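Local coordinates for protein transcription activator HlyU (PDB 3JTH) that probably binds DNA as a dimeric winged helix-turn-helix regulator of the ArsR family and activates transcription, at residues L26-M31 / S51-H56. Sequence-based numbering, arbitrary orientation.
Sequences LQILCM and SALSQH
Ile-28 reaches from helix 23-31 to helix 50-62 with the end of its longer branch, and its CD1 rests against both Leu-53 and His-56, which stand one turn apart on the second helix. The nearer partner is the CB of His-56, 3.5 Å from Ile-28 CD1; the CD1 methyl of Leu-53 meets the same Ile-28 CD1 at 3.8 Å. The isoleucine chain is extended beyond CB, CD1 lying anti to CA (chi2 167°), and this carries the terminal methyl across the gap between segments 26-31 and 51-56, whose nearest CA atoms, those of Ile-28 and His-56, are 8.4 Å apart. Leu-53 does not start out pointing at the other helix; CG lies anti to the backbone N (chi1 179°), and the turn about CB-CG (chi2 62°) directs the CD1 branch to the isoleucine. The side chains of Ile-28 and His-56 run roughly perpendicular to each other; the methyl lies oblique to the imidazole, and the histidine's close contact is made by its CB. No hydrogen bond joins the two segments, and the contact is a small, buried apolar one of 107 Å². Leu-46, Leu-57 and Leu-60 also pack on Ile-28, while Leu-42 lies against Leu-53, tying helix 39-46 into the same core. The partly exposed His-56 side chain also packs on Arg-24 and Arg-25. Helices 39-46 and 50-62 form the helix-turn-helix of the ArsR fold, the latter probably being its recognition helix; Ile-28 thus joins helix 23-31 to its inner side in the hydrophobic core of a winged helix-turn-helix domain.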
loop_
_atom_site.group_PDB
_atom_site.type_symbol
_atom_site.label_atom_id
_atom_site.label_comp_id
_atom_site.label_asym_id
_atom_site.label_seq_id
_atom_site.Cartn_x
_atom_site.Cartn_y
_atom_site.Cartn_z
ATOM N N LEU A 26 -4.998 -1.872 -9.184
ATOM C CA LEU A 26 -4.986 -2.937 -8.187
ATOM C C LEU A 26 -5.794 -4.126 -8.677
ATOM O O LEU A 26 -5.378 -5.275 -8.536
ATOM C CB LEU A 26 -5.529 -2.430 -6.844
ATOM C CG LEU A 26 -5.227 -3.376 -5.677
ATOM C CD1 LEU A 26 -3.717 -3.594 -5.572
ATOM C CD2 LEU A 26 -5.767 -2.813 -4.377
ATOM N N GLN A 27 -6.943 -3.860 -9.278
ATOM C CA GLN A 27 -7.764 -4.950 -9.778
ATOM C C GLN A 27 -6.963 -5.760 -10.791
ATOM O O GLN A 27 -7.005 -6.986 -10.800
ATOM C CB GLN A 27 -9.040 -4.398 -10.414
ATOM C CG GLN A 27 -9.952 -3.707 -9.411
ATOM C CD GLN A 27 -11.184 -3.082 -10.059
ATOM O OE1 GLN A 27 -11.904 -2.305 -9.426
ATOM N NE2 GLN A 27 -11.428 -3.418 -11.319
ATOM N N ILE A 28 -6.223 -5.056 -11.637
ATOM C CA ILE A 28 -5.401 -5.698 -12.650
ATOM C C ILE A 28 -4.279 -6.484 -11.981
ATOM O O ILE A 28 -4.015 -7.630 -12.335
ATOM C CB ILE A 28 -4.784 -4.658 -13.601
ATOM C CG1 ILE A 28 -5.885 -4.031 -14.465
ATOM C CG2 ILE A 28 -3.710 -5.314 -14.450
ATOM C CD1 ILE A 28 -5.434 -2.787 -15.213
ATOM N N LEU A 29 -3.610 -5.860 -11.020
ATOM C CA LEU A 29 -2.525 -6.537 -10.324
ATOM C C LEU A 29 -3.039 -7.790 -9.609
ATOM O O LEU A 29 -2.394 -8.839 -9.642
ATOM C CB LEU A 29 -1.891 -5.581 -9.321
ATOM C CG LEU A 29 -1.084 -4.442 -9.961
ATOM C CD1 LEU A 29 -0.739 -3.403 -8.906
ATOM C CD2 LEU A 29 0.164 -5.014 -10.616
ATOM N N CYS A 30 -4.201 -7.674 -8.970
ATOM C CA CYS A 30 -4.787 -8.794 -8.247
ATOM C C CYS A 30 -5.102 -9.945 -9.201
ATOM O O CYS A 30 -4.873 -11.110 -8.871
ATOM C CB CYS A 30 -6.060 -8.334 -7.526
ATOM S SG CYS A 30 -5.800 -6.944 -6.383
HETATM N N MSE A 31 -5.614 -9.610 -10.386
HETATM C CA MSE A 31 -5.961 -10.601 -11.395
HETATM C C MSE A 31 -4.750 -11.343 -11.923
HETATM O O MSE A 31 -4.866 -12.488 -12.379
HETATM C CB MSE A 31 -6.677 -9.935 -12.574
HETATM C CG MSE A 31 -8.122 -9.574 -12.306
HETATM SE SE MSE A 31 -9.155 -11.127 -11.783
HETATM C CE MSE A 31 -9.049 -12.113 -13.444
ATOM N N SER A 51 -9.498 0.310 -24.375
ATOM C CA SER A 51 -8.671 1.497 -24.212
ATOM C C SER A 51 -8.378 1.843 -22.754
ATOM O O SER A 51 -7.266 2.301 -22.436
ATOM C CB SER A 51 -9.300 2.704 -24.917
ATOM O OG SER A 51 -10.422 3.215 -24.222
ATOM N N ALA A 52 -9.354 1.649 -21.864
ATOM C CA ALA A 52 -9.111 1.947 -20.453
ATOM C C ALA A 52 -8.016 1.009 -19.985
ATOM O O ALA A 52 -7.062 1.434 -19.335
ATOM C CB ALA A 52 -10.385 1.733 -19.609
ATOM N N LEU A 53 -8.156 -0.264 -20.347
ATOM C CA LEU A 53 -7.192 -1.292 -19.966
ATOM C C LEU A 53 -5.818 -0.995 -20.544
ATOM O O LEU A 53 -4.803 -1.132 -19.860
ATOM C CB LEU A 53 -7.657 -2.677 -20.447
ATOM C CG LEU A 53 -6.721 -3.858 -20.137
ATOM C CD1 LEU A 53 -6.569 -4.015 -18.629
ATOM C CD2 LEU A 53 -7.280 -5.145 -20.751
ATOM N N SER A 54 -5.801 -0.592 -21.809
ATOM C CA SER A 54 -4.555 -0.268 -22.492
ATOM C C SER A 54 -3.773 0.794 -21.740
ATOM O O SER A 54 -2.559 0.703 -21.650
ATOM C CB SER A 54 -4.834 0.219 -23.915
ATOM O OG SER A 54 -5.494 -0.781 -24.664
ATOM N N GLN A 55 -4.470 1.799 -21.211
ATOM C CA GLN A 55 -3.826 2.876 -20.456
ATOM C C GLN A 55 -3.231 2.389 -19.130
ATOM O O GLN A 55 -2.065 2.666 -18.820
ATOM C CB GLN A 55 -4.826 3.994 -20.158
ATOM C CG GLN A 55 -5.438 4.634 -21.388
ATOM C CD GLN A 55 -6.445 5.713 -21.030
ATOM O OE1 GLN A 55 -6.094 6.744 -20.448
ATOM N NE2 GLN A 55 -7.710 5.478 -21.372
ATOM N N HIS A 56 -4.039 1.685 -18.338
ATOM C CA HIS A 56 -3.584 1.168 -17.047
ATOM C C HIS A 56 -2.419 0.218 -17.208
ATOM O O HIS A 56 -1.476 0.247 -16.422
ATOM C CB HIS A 56 -4.729 0.466 -16.315
ATOM C CG HIS A 56 -5.721 1.415 -15.724
ATOM N ND1 HIS A 56 -5.389 2.309 -14.733
ATOM C CD2 HIS A 56 -7.018 1.649 -16.026
ATOM C CE1 HIS A 56 -6.440 3.059 -14.449
ATOM N NE2 HIS A 56 -7.441 2.678 -15.220
#